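Local atomic coordinates of TbpB (Actinobacillus pleuropneumoniae, PDB entry 3HOL), a protein that probably binds host transferrin at the bacterial surface, acting as a lipoprotein component of the receptor used for iron acquisition. Residues Y69-K75 with G87-E93; Y102-K106 with F258-S262; K33-S37 with K155-V160; N56-V60 with L81-R85. All coordinates share one frame; numbering follows the deposited sequence.

Contact 1 of 4, residues Y69-K75 with G87-E93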
# COMPACT_ATOMS: atom_id res chain seq x y z
N TYR A 69 -24.46 -17.88 -14.99
CA TYR A 69 -23.63 -18.65 -15.94
C TYR A 69 -24.17 -20.06 -16.11
O TYR A 69 -24.71 -20.63 -15.18
CB TYR A 69 -22.19 -18.77 -15.41
CG TYR A 69 -21.39 -17.49 -15.43
CD1 TYR A 69 -21.96 -16.27 -15.83
CD2 TYR A 69 -20.05 -17.50 -15.00
CE1 TYR A 69 -21.19 -15.08 -15.81
CE2 TYR A 69 -19.28 -16.34 -14.99
CZ TYR A 69 -19.87 -15.13 -15.39
OH TYR A 69 -19.14 -13.97 -15.38
N ASN A 70 -23.98 -20.65 -17.27
CA ASN A 70 -24.40 -22.04 -17.49
C ASN A 70 -23.79 -23.02 -16.51
O ASN A 70 -24.48 -23.88 -16.00
CB ASN A 70 -24.11 -22.46 -18.93
CG ASN A 70 -24.97 -21.70 -19.92
OD1 ASN A 70 -24.48 -20.96 -20.76
ND2 ASN A 70 -26.27 -21.88 -19.80
N TYR A 71 -22.48 -22.88 -16.27
CA TYR A 71 -21.77 -23.68 -15.28
C TYR A 71 -20.81 -22.74 -14.58
O TYR A 71 -19.70 -22.53 -15.08
CB TYR A 71 -21.00 -24.82 -15.96
CG TYR A 71 -20.49 -25.84 -14.97
CD1 TYR A 71 -21.20 -27.04 -14.76
CD2 TYR A 71 -19.33 -25.60 -14.22
CE1 TYR A 71 -20.74 -27.98 -13.83
CE2 TYR A 71 -18.87 -26.52 -13.29
CZ TYR A 71 -19.57 -27.71 -13.10
OH TYR A 71 -19.11 -28.62 -12.18
N PRO A 72 -21.23 -22.14 -13.43
CA PRO A 72 -20.35 -21.17 -12.78
C PRO A 72 -19.09 -21.87 -12.31
O PRO A 72 -19.17 -22.92 -11.64
CB PRO A 72 -21.16 -20.66 -11.57
CG PRO A 72 -22.67 -21.05 -11.91
CD PRO A 72 -22.54 -22.31 -12.74
N ASP A 73 -17.94 -21.34 -12.68
CA ASP A 73 -16.69 -21.96 -12.26
C ASP A 73 -15.77 -20.90 -11.67
O ASP A 73 -15.09 -20.18 -12.39
CB ASP A 73 -16.04 -22.70 -13.42
CG ASP A 73 -14.77 -23.45 -13.00
OD1 ASP A 73 -14.33 -23.31 -11.83
OD2 ASP A 73 -14.21 -24.15 -13.85
N ILE A 74 -15.81 -20.79 -10.35
CA ILE A 74 -14.99 -19.84 -9.60
C ILE A 74 -13.81 -20.62 -9.04
O ILE A 74 -13.99 -21.64 -8.37
CB ILE A 74 -15.81 -19.25 -8.44
CG1 ILE A 74 -16.95 -18.39 -9.01
CG2 ILE A 74 -14.91 -18.41 -7.41
CD1 ILE A 74 -18.00 -18.10 -7.99
N LYS A 75 -12.60 -20.18 -9.36
CA LYS A 75 -11.45 -20.98 -8.95
C LYS A 75 -11.45 -21.02 -7.45
O LYS A 75 -11.66 -20.01 -6.80
CB LYS A 75 -10.15 -20.37 -9.42
CG LYS A 75 -8.95 -21.37 -9.30
CD LYS A 75 -7.61 -20.62 -9.46
CE LYS A 75 -6.43 -21.59 -9.44
NZ LYS A 75 -5.16 -20.79 -9.50
N GLY A 87 -7.17 -15.73 -9.40
CA GLY A 87 -7.93 -16.82 -10.04
C GLY A 87 -8.85 -16.29 -11.12
O GLY A 87 -8.53 -15.32 -11.82
N TYR A 88 -9.98 -16.96 -11.28
CA TYR A 88 -10.91 -16.60 -12.34
C TYR A 88 -12.33 -16.85 -11.84
O TYR A 88 -12.54 -17.57 -10.84
CB TYR A 88 -10.62 -17.43 -13.60
CG TYR A 88 -10.47 -18.94 -13.34
CD1 TYR A 88 -11.60 -19.76 -13.10
CD2 TYR A 88 -9.20 -19.53 -13.29
CE1 TYR A 88 -11.44 -21.13 -12.81
CE2 TYR A 88 -9.03 -20.91 -13.04
CZ TYR A 88 -10.15 -21.69 -12.82
OH TYR A 88 -9.97 -23.00 -12.58
N VAL A 89 -13.30 -16.27 -12.54
CA VAL A 89 -14.72 -16.44 -12.30
C VAL A 89 -15.23 -16.59 -13.73
O VAL A 89 -15.30 -15.62 -14.47
CB VAL A 89 -15.34 -15.16 -11.62
CG1 VAL A 89 -16.90 -15.23 -11.53
CG2 VAL A 89 -14.77 -14.96 -10.24
N ILE A 90 -15.51 -17.81 -14.17
CA ILE A 90 -15.91 -18.02 -15.57
C ILE A 90 -17.11 -18.95 -15.73
O ILE A 90 -17.50 -19.67 -14.79
CB ILE A 90 -14.77 -18.56 -16.45
CG1 ILE A 90 -14.37 -19.99 -16.02
CG2 ILE A 90 -13.54 -17.57 -16.49
CD1 ILE A 90 -13.22 -20.68 -16.87
N ASP A 91 -17.71 -18.90 -16.91
CA ASP A 91 -18.70 -19.92 -17.31
C ASP A 91 -17.93 -21.05 -17.92
O ASP A 91 -17.33 -20.89 -18.99
CB ASP A 91 -19.67 -19.32 -18.34
CG ASP A 91 -20.93 -20.16 -18.52
OD1 ASP A 91 -20.89 -21.37 -18.20
OD2 ASP A 91 -21.97 -19.61 -18.94
N GLY A 92 -17.94 -22.21 -17.26
CA GLY A 92 -17.27 -23.40 -17.83
C GLY A 92 -18.04 -24.13 -18.92
O GLY A 92 -17.58 -25.12 -19.47
N GLU A 93 -19.23 -23.64 -19.24
CA GLU A 93 -20.01 -24.19 -20.37
C GLU A 93 -20.55 -22.97 -21.12
O GLU A 93 -21.76 -22.79 -21.36
CB GLU A 93 -21.15 -25.10 -19.85
CG GLU A 93 -20.66 -26.49 -19.42
CD GLU A 93 -21.76 -27.33 -18.74
OE1 GLU A 93 -22.95 -26.99 -18.86
OE2 GLU A 93 -21.44 -28.30 -18.05
O HOH W 1 -11.85 -24.23 -11.25
O HOH W 2 -11.45 -17.40 -8.17
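With CG anti to the backbone N (chi1 -165°), D91 carries its carboxylate over to the backbone of N70 and Y71, while a chi1 of 48° sets CG of Y88 between its backbone N and carbonyl carbon, from where one face of the ring meets K75 CB. These two groupings, D91 at one end and Y88 with K75 at the other, hold a beta hairpin of strands 72-74 and 84-91, whose first strand is an outermost one of a five-stranded antiparallel sheet. At its centre D73 and I90 form a hydrogen-bonded pair, D73 N to I90 O at 2.7 Å and I90 N to D73 O at 3.0 Å. P72-D91 and I74-V89 on either side are non-hydrogen-bonded pairs.

The D91 carboxylate acts as a clamp where the strands part. N70 N reaches OD2 of D91 at 2.8 Å and Y71 N reaches OD1 of D91 at 2.9 Å, both from above the carboxylate plane. E93 N meets OD1 of D91 from the opposite face at 3.0 Å, closing an Asx turn. The Y69 ring slides past this carboxylate, their planes only 3° apart, and its OH goes on to E99.

K75 CB sits 3.6 Å from the centroid of the Y88 ring in a CH-pi contact, and its extended chain continues to a salt bridge with D127. Beyond the ring, one water joins D73 OD1 at 2.7 Å and Y88 OH at 2.6 Å.

Contact 2 of 4, residues Y102-K106 with F258-S262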
# COMPACT_ATOMS: atom_id res chain seq x y z
N TYR A 102 -14.13 -13.44 -15.83
CA TYR A 102 -13.12 -12.50 -15.37
C TYR A 102 -11.91 -13.21 -14.79
O TYR A 102 -12.02 -14.34 -14.30
CB TYR A 102 -13.70 -11.56 -14.28
CG TYR A 102 -14.93 -10.81 -14.73
CD1 TYR A 102 -14.80 -9.54 -15.27
CD2 TYR A 102 -16.21 -11.38 -14.62
CE1 TYR A 102 -15.91 -8.84 -15.70
CE2 TYR A 102 -17.34 -10.67 -15.07
CZ TYR A 102 -17.17 -9.41 -15.59
OH TYR A 102 -18.24 -8.68 -16.06
N VAL A 103 -10.77 -12.52 -14.85
CA VAL A 103 -9.50 -12.99 -14.25
C VAL A 103 -9.03 -11.84 -13.33
O VAL A 103 -9.12 -10.64 -13.71
CB VAL A 103 -8.46 -13.33 -15.34
CG1 VAL A 103 -7.09 -13.80 -14.73
CG2 VAL A 103 -9.03 -14.46 -16.30
N TYR A 104 -8.55 -12.19 -12.13
CA TYR A 104 -8.22 -11.15 -11.12
C TYR A 104 -7.10 -11.57 -10.16
O TYR A 104 -6.74 -12.76 -10.03
CB TYR A 104 -9.48 -10.85 -10.31
CG TYR A 104 -9.82 -11.98 -9.36
CD1 TYR A 104 -9.39 -11.94 -8.02
CD2 TYR A 104 -10.49 -13.11 -9.82
CE1 TYR A 104 -9.64 -13.01 -7.17
CE2 TYR A 104 -10.77 -14.16 -8.96
CZ TYR A 104 -10.31 -14.10 -7.64
OH TYR A 104 -10.57 -15.14 -6.78
N TYR A 105 -6.51 -10.58 -9.50
CA TYR A 105 -5.84 -10.85 -8.20
C TYR A 105 -6.27 -9.80 -7.23
O TYR A 105 -6.62 -8.67 -7.64
CB TYR A 105 -4.32 -10.83 -8.32
CG TYR A 105 -3.65 -9.44 -8.30
CD1 TYR A 105 -3.19 -8.87 -7.09
CD2 TYR A 105 -3.43 -8.74 -9.49
CE1 TYR A 105 -2.58 -7.59 -7.06
CE2 TYR A 105 -2.78 -7.47 -9.49
CZ TYR A 105 -2.35 -6.92 -8.25
OH TYR A 105 -1.75 -5.70 -8.21
N LYS A 106 -6.16 -10.12 -5.94
CA LYS A 106 -6.30 -9.11 -4.91
C LYS A 106 -5.56 -9.51 -3.65
O LYS A 106 -5.13 -10.68 -3.50
CB LYS A 106 -7.78 -8.89 -4.58
CG LYS A 106 -8.46 -10.21 -4.06
CD LYS A 106 -9.72 -9.95 -3.24
CE LYS A 106 -10.87 -9.50 -4.06
NZ LYS A 106 -12.02 -9.05 -3.17
N PHE A 258 -3.39 -11.46 -20.43
CA PHE A 258 -3.42 -10.85 -19.10
C PHE A 258 -3.19 -11.98 -18.14
O PHE A 258 -3.96 -12.93 -18.10
CB PHE A 258 -4.80 -10.22 -18.88
CG PHE A 258 -5.03 -9.58 -17.52
CD1 PHE A 258 -4.76 -8.22 -17.31
CD2 PHE A 258 -5.65 -10.31 -16.48
CE1 PHE A 258 -5.07 -7.60 -16.10
CE2 PHE A 258 -5.93 -9.72 -15.25
CZ PHE A 258 -5.66 -8.36 -15.06
N ALA A 259 -2.11 -11.90 -17.36
CA ALA A 259 -1.75 -12.95 -16.44
C ALA A 259 -1.82 -12.43 -15.01
O ALA A 259 -1.53 -11.28 -14.75
CB ALA A 259 -0.30 -13.43 -16.77
N VAL A 260 -2.19 -13.29 -14.07
CA VAL A 260 -2.21 -12.95 -12.64
C VAL A 260 -1.50 -14.05 -11.86
O VAL A 260 -1.37 -15.16 -12.35
CB VAL A 260 -3.66 -12.81 -12.03
CG1 VAL A 260 -4.44 -11.63 -12.67
CG2 VAL A 260 -4.50 -14.14 -12.22
N PHE A 261 -1.06 -13.75 -10.64
CA PHE A 261 -0.36 -14.77 -9.85
C PHE A 261 -0.46 -14.43 -8.38
O PHE A 261 -0.73 -13.30 -8.02
CB PHE A 261 1.12 -14.91 -10.30
CG PHE A 261 1.84 -13.59 -10.43
CD1 PHE A 261 2.47 -13.00 -9.34
CD2 PHE A 261 1.92 -12.96 -11.66
CE1 PHE A 261 3.14 -11.77 -9.46
CE2 PHE A 261 2.57 -11.72 -11.79
CZ PHE A 261 3.18 -11.14 -10.69
N SER A 262 -0.35 -15.46 -7.55
CA SER A 262 -0.24 -15.27 -6.10
C SER A 262 0.60 -16.43 -5.52
O SER A 262 0.63 -17.54 -6.07
CB SER A 262 -1.65 -15.22 -5.46
OG SER A 262 -2.38 -16.41 -5.76
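Strands 102-106 and 258-262 run in roughly the same direction, their axes 38° apart and 6.6 Å at closest approach, with Y105 and V260 nearest in backbone position. At this spacing they meet by side chains of one strand packing on side chains and backbone of the other, and V260 is the piece that fills the gap. Its chi1 of -64° puts CG2 between the backbone N and the carbonyl carbon, where it faces V103 and Y104 together: V260 CG2 lies 3.6 Å from V103 CG1 and 3.4 Å from Y104 O. The other methyl, V260 CG1, rests 3.7 Å from Y104 C and meets the Y105 ring at its edge, close to the ring plane. The two strands also approach through Y105 CB and V260 CB, at 4.3 Å.

The pairing is a sheet-on-barrel interface. Strand 101-107 is the middle strand of the five-stranded sheet, probably the N-lobe handle, and strand 257-265 belongs to the neighbouring beta barrel. F258, V260 and S262 turn toward the sheet, whereas A259 and F261 point away and meet F250 and F175 of other barrel strands.

V103 is shared between two barrel residues. Besides V260, its CG1 touches F258 CD2 at 4.2 Å, and V103 O lies obliquely against the same ring, 3.7 Å from F258 CE2. Y104 points away from the barrel, its ring packing on V60 and P61. Further along, S262 OG hydrogen-bonds S86 OG on the adjacent strand 84-91, and Y105 OH makes a weak hydrogen bond to R206.

Contact 3 of 4, residues K33-S37 with K155-V160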
# COMPACT_ATOMS: atom_id res chain seq x y z
N LYS A 33 -12.23 -8.37 -17.68
CA LYS A 33 -13.15 -9.21 -18.45
C LYS A 33 -12.45 -10.00 -19.56
O LYS A 33 -11.53 -9.48 -20.25
CB LYS A 33 -14.25 -8.35 -19.05
CG LYS A 33 -15.38 -9.15 -19.62
CD LYS A 33 -16.63 -8.27 -19.94
CE LYS A 33 -16.27 -6.99 -20.67
NZ LYS A 33 -15.19 -7.16 -21.67
N VAL A 34 -12.85 -11.26 -19.70
CA VAL A 34 -12.32 -12.11 -20.76
C VAL A 34 -12.88 -11.49 -22.09
O VAL A 34 -14.08 -11.27 -22.20
CB VAL A 34 -12.77 -13.58 -20.53
CG1 VAL A 34 -12.43 -14.48 -21.73
CG2 VAL A 34 -12.15 -14.14 -19.24
N PRO A 35 -11.99 -11.15 -23.05
CA PRO A 35 -12.44 -10.56 -24.32
C PRO A 35 -13.26 -11.53 -25.17
O PRO A 35 -13.00 -12.73 -25.19
CB PRO A 35 -11.13 -10.29 -25.06
CG PRO A 35 -10.16 -10.00 -23.95
CD PRO A 35 -10.52 -11.06 -22.92
N VAL A 36 -14.21 -10.97 -25.90
CA VAL A 36 -15.06 -11.70 -26.83
C VAL A 36 -15.08 -10.91 -28.16
O VAL A 36 -15.31 -9.70 -28.17
CB VAL A 36 -16.49 -11.83 -26.24
CG1 VAL A 36 -17.50 -12.33 -27.30
CG2 VAL A 36 -16.46 -12.77 -24.98
N SER A 37 -14.77 -11.58 -29.25
CA SER A 37 -14.74 -10.94 -30.56
C SER A 37 -15.98 -11.36 -31.36
O SER A 37 -16.88 -11.98 -30.81
CB SER A 37 -13.46 -11.30 -31.31
OG SER A 37 -13.38 -12.69 -31.58
N LYS A 155 -10.56 -17.97 -30.11
CA LYS A 155 -11.06 -17.36 -31.35
C LYS A 155 -12.14 -16.35 -31.09
O LYS A 155 -11.85 -15.17 -30.91
CB LYS A 155 -11.47 -18.42 -32.41
CG LYS A 155 -10.30 -19.27 -32.84
CD LYS A 155 -10.65 -20.06 -34.10
CE LYS A 155 -9.51 -20.18 -35.08
NZ LYS A 155 -10.01 -20.77 -36.37
N ARG A 156 -13.40 -16.79 -31.01
CA ARG A 156 -14.44 -15.86 -30.64
C ARG A 156 -14.37 -15.42 -29.17
O ARG A 156 -14.78 -14.30 -28.82
CB ARG A 156 -15.82 -16.46 -30.91
CG ARG A 156 -16.91 -15.41 -30.80
CD ARG A 156 -18.31 -16.04 -31.14
NE ARG A 156 -18.83 -16.94 -30.09
CZ ARG A 156 -19.38 -16.55 -28.94
NH1 ARG A 156 -19.79 -17.47 -28.12
NH2 ARG A 156 -19.51 -15.26 -28.59
N VAL A 157 -13.82 -16.29 -28.33
CA VAL A 157 -13.79 -16.05 -26.87
C VAL A 157 -12.38 -16.28 -26.33
O VAL A 157 -11.74 -17.30 -26.64
CB VAL A 157 -14.74 -17.03 -26.15
CG1 VAL A 157 -14.65 -16.87 -24.61
CG2 VAL A 157 -16.19 -16.83 -26.61
N GLY A 158 -11.89 -15.37 -25.49
CA GLY A 158 -10.53 -15.51 -24.97
C GLY A 158 -10.40 -16.87 -24.29
O GLY A 158 -11.35 -17.32 -23.63
N LEU A 159 -9.24 -17.51 -24.46
CA LEU A 159 -8.89 -18.68 -23.69
C LEU A 159 -8.52 -18.32 -22.24
O LEU A 159 -7.66 -17.45 -22.04
CB LEU A 159 -7.68 -19.37 -24.31
CG LEU A 159 -7.03 -20.53 -23.53
CD1 LEU A 159 -7.99 -21.71 -23.35
CD2 LEU A 159 -5.78 -21.00 -24.24
N VAL A 160 -9.11 -19.01 -21.27
CA VAL A 160 -8.82 -18.80 -19.84
C VAL A 160 -8.08 -20.02 -19.28
O VAL A 160 -8.35 -21.14 -19.70
CB VAL A 160 -10.12 -18.59 -19.03
CG1 VAL A 160 -9.82 -18.02 -17.63
CG2 VAL A 160 -11.05 -17.58 -19.76
O HOH W 3 -19.32 -12.87 -30.19
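V34 spreads its two methyls over segment 155-160: CG2 of V34 overlaps CG2 of V160 at 3.6 Å, and CG1 of V34 lies 3.6 Å from G158 O. The valine pair crosses at a slant beside V103 of strand 101-107, which also packs on V160. V34 CG1 packs against G158 CA as well.

Past V34 the backbones run in opposite directions and pair briefly. G158 N donates to P35 O at 2.9 Å, and S37 N donates to R156 O at 2.8 Å. V36 and V157 lie between these two bonds, so the pairing is a single beta bridge joining two loops: one follows strand 29-33 of the five-stranded sheet, the other is a long excursion from the N-lobe barrel between strands 119-133 and 171-178.

S37 adds a third bond. Its chi1 of 63° tucks OG between the backbone N and carbonyl carbon, and from there it donates to K155 O at 3.0 Å, so consecutive carbonyls, those of K155 and R156, are both held by one serine.

R156 bends at chi3 (73°), folding its guanidinium back so that V157 CG2 covers one face. V36 CG1 lies 3.8 Å from R156 NH2. A water in the guanidinium plane accepts from R156 NH2 at 2.9 Å and donates to S37 O at 2.7 Å, while R156 NH1 bonds to G96 O.

Contact 4 of 4, residues N56-V60 with L81-R85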
# COMPACT_ATOMS: atom_id res chain seq x y z
N ASN A 56 -11.16 -8.16 0.79
CA ASN A 56 -11.71 -9.37 1.44
C ASN A 56 -11.55 -10.53 0.48
O ASN A 56 -12.12 -10.51 -0.61
CB ASN A 56 -13.20 -9.16 1.84
CG ASN A 56 -13.88 -10.44 2.44
OD1 ASN A 56 -13.31 -11.54 2.49
ND2 ASN A 56 -15.11 -10.25 2.93
N LEU A 57 -10.80 -11.54 0.91
CA LEU A 57 -10.49 -12.70 0.07
C LEU A 57 -11.68 -13.61 -0.22
O LEU A 57 -11.64 -14.39 -1.17
CB LEU A 57 -9.34 -13.50 0.66
CG LEU A 57 -8.07 -12.66 0.95
CD1 LEU A 57 -6.98 -13.62 1.40
CD2 LEU A 57 -7.58 -11.82 -0.29
N ASP A 58 -12.73 -13.49 0.57
CA ASP A 58 -13.91 -14.30 0.37
C ASP A 58 -14.83 -13.73 -0.67
O ASP A 58 -15.71 -14.44 -1.16
CB ASP A 58 -14.65 -14.48 1.70
CG ASP A 58 -13.92 -15.44 2.59
OD1 ASP A 58 -13.51 -16.50 2.09
OD2 ASP A 58 -13.70 -15.12 3.77
N ASP A 59 -14.66 -12.45 -1.00
CA ASP A 59 -15.43 -11.88 -2.09
C ASP A 59 -14.66 -11.93 -3.43
O ASP A 59 -13.67 -11.20 -3.61
CB ASP A 59 -15.78 -10.43 -1.79
CG ASP A 59 -16.62 -10.28 -0.53
OD1 ASP A 59 -17.35 -11.21 -0.12
OD2 ASP A 59 -16.55 -9.18 0.05
N VAL A 60 -15.14 -12.73 -4.36
CA VAL A 60 -14.55 -12.80 -5.68
C VAL A 60 -15.20 -11.72 -6.57
O VAL A 60 -16.42 -11.52 -6.48
CB VAL A 60 -14.73 -14.21 -6.23
CG1 VAL A 60 -14.04 -14.38 -7.52
CG2 VAL A 60 -14.11 -15.22 -5.24
N LEU A 81 -3.46 -19.45 2.00
CA LEU A 81 -3.21 -18.03 1.68
C LEU A 81 -4.05 -17.17 2.59
O LEU A 81 -5.27 -17.26 2.57
CB LEU A 81 -3.56 -17.73 0.19
CG LEU A 81 -2.64 -18.45 -0.80
CD1 LEU A 81 -3.03 -18.19 -2.24
CD2 LEU A 81 -1.16 -18.02 -0.57
N GLN A 82 -3.39 -16.32 3.39
CA GLN A 82 -4.10 -15.45 4.35
C GLN A 82 -4.35 -14.04 3.84
O GLN A 82 -5.25 -13.34 4.32
CB GLN A 82 -3.31 -15.37 5.66
CG GLN A 82 -3.08 -16.71 6.35
CD GLN A 82 -2.25 -16.52 7.57
OE1 GLN A 82 -1.05 -16.72 7.55
NE2 GLN A 82 -2.88 -16.05 8.64
N TYR A 83 -3.56 -13.58 2.89
CA TYR A 83 -3.57 -12.14 2.55
C TYR A 83 -3.78 -11.90 1.06
O TYR A 83 -3.99 -10.75 0.67
CB TYR A 83 -2.22 -11.49 2.94
CG TYR A 83 -1.96 -11.62 4.41
CD1 TYR A 83 -2.72 -10.87 5.33
CD2 TYR A 83 -0.96 -12.47 4.91
CE1 TYR A 83 -2.52 -10.96 6.71
CE2 TYR A 83 -0.73 -12.58 6.29
CZ TYR A 83 -1.52 -11.81 7.19
OH TYR A 83 -1.33 -11.89 8.57
N VAL A 84 -3.67 -12.93 0.22
CA VAL A 84 -3.81 -12.70 -1.23
C VAL A 84 -4.75 -13.73 -1.88
O VAL A 84 -5.00 -14.79 -1.31
CB VAL A 84 -2.43 -12.72 -1.96
CG1 VAL A 84 -1.49 -11.69 -1.37
CG2 VAL A 84 -1.76 -14.14 -1.94
N ARG A 85 -5.28 -13.44 -3.07
CA ARG A 85 -6.03 -14.46 -3.84
C ARG A 85 -5.98 -14.07 -5.30
O ARG A 85 -6.22 -12.90 -5.64
CB ARG A 85 -7.52 -14.52 -3.40
CG ARG A 85 -8.31 -15.63 -4.13
CD ARG A 85 -9.76 -15.74 -3.61
NE ARG A 85 -10.46 -16.91 -4.20
CZ ARG A 85 -11.67 -17.34 -3.83
NH1 ARG A 85 -12.32 -16.73 -2.81
NH2 ARG A 85 -12.22 -18.41 -4.43
O HOH W 4 -14.93 -17.30 -1.62
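The guanidinium of R85 carries V60 on one face and oxygen partners at its edge. V60 CG2 sits 3.3 Å above the plane, offset toward the rim and nearest to NH1. In the plane, R85 NH1 donates to L57 O at 2.9 Å with an N-H...O angle of 161°, and its second in-plane partner is a water, also 2.9 Å from NH1. That water donates in turn to D58 O at 3.0 Å, so one nitrogen serves two consecutive carbonyls, directly and through solvent. R85 reaches this far because CG is anti to the backbone N (chi1 -176°) and the chain stays extended to NE. Its NH2 goes to K75 O, which fixes the rotation of the group from another side.

The segment it grips is a type I beta turn from N56 to D59, reinforced by an Asx turn. N56 OD1 accepts from D58 N at 2.8 Å, and the longer D59 N to N56 O bond of 3.2 Å closes the turn itself. K106 of strand 101-107, the middle strand of the five-stranded sheet, binds N56 O and D59 O through its NZ, so the turn is tied down by a lysine as well as an arginine.

L57 is the apolar plug between turn and strand. With CG beside the backbone N and anti to the carbonyl carbon (chi1 -54°), it sends CD1 into the bend of the backbone leading into strand 84-91, 3.4 Å from Q82 O and 3.6 Å from V84 O, while CD2 touches R85 CB. E245 also holds this bend, its carboxylate accepting from Q82 N and Y83 N.

In the fold
From the N terminus, contact 3 opens first, at 33-37, just after strand 29-33. Contact 4 opens at 56-60 and contact 1 at 69-75; contact 4 closes at 81-85 and contact 1 at 87-93, so these two cross, sharing strand 84-91, and both fall within the span of contact 3. Contact 2 opens at 102-106 before contact 3 closes at 155-160, and itself closes last, at 258-262, so contacts 2 and 3 cross as well. Contacts 1 and 4 thus hold together the edge and approach loops of the five-stranded sheet, whereas contacts 2 and 3 fasten that sheet and its outgoing loop to the N-lobe barrel.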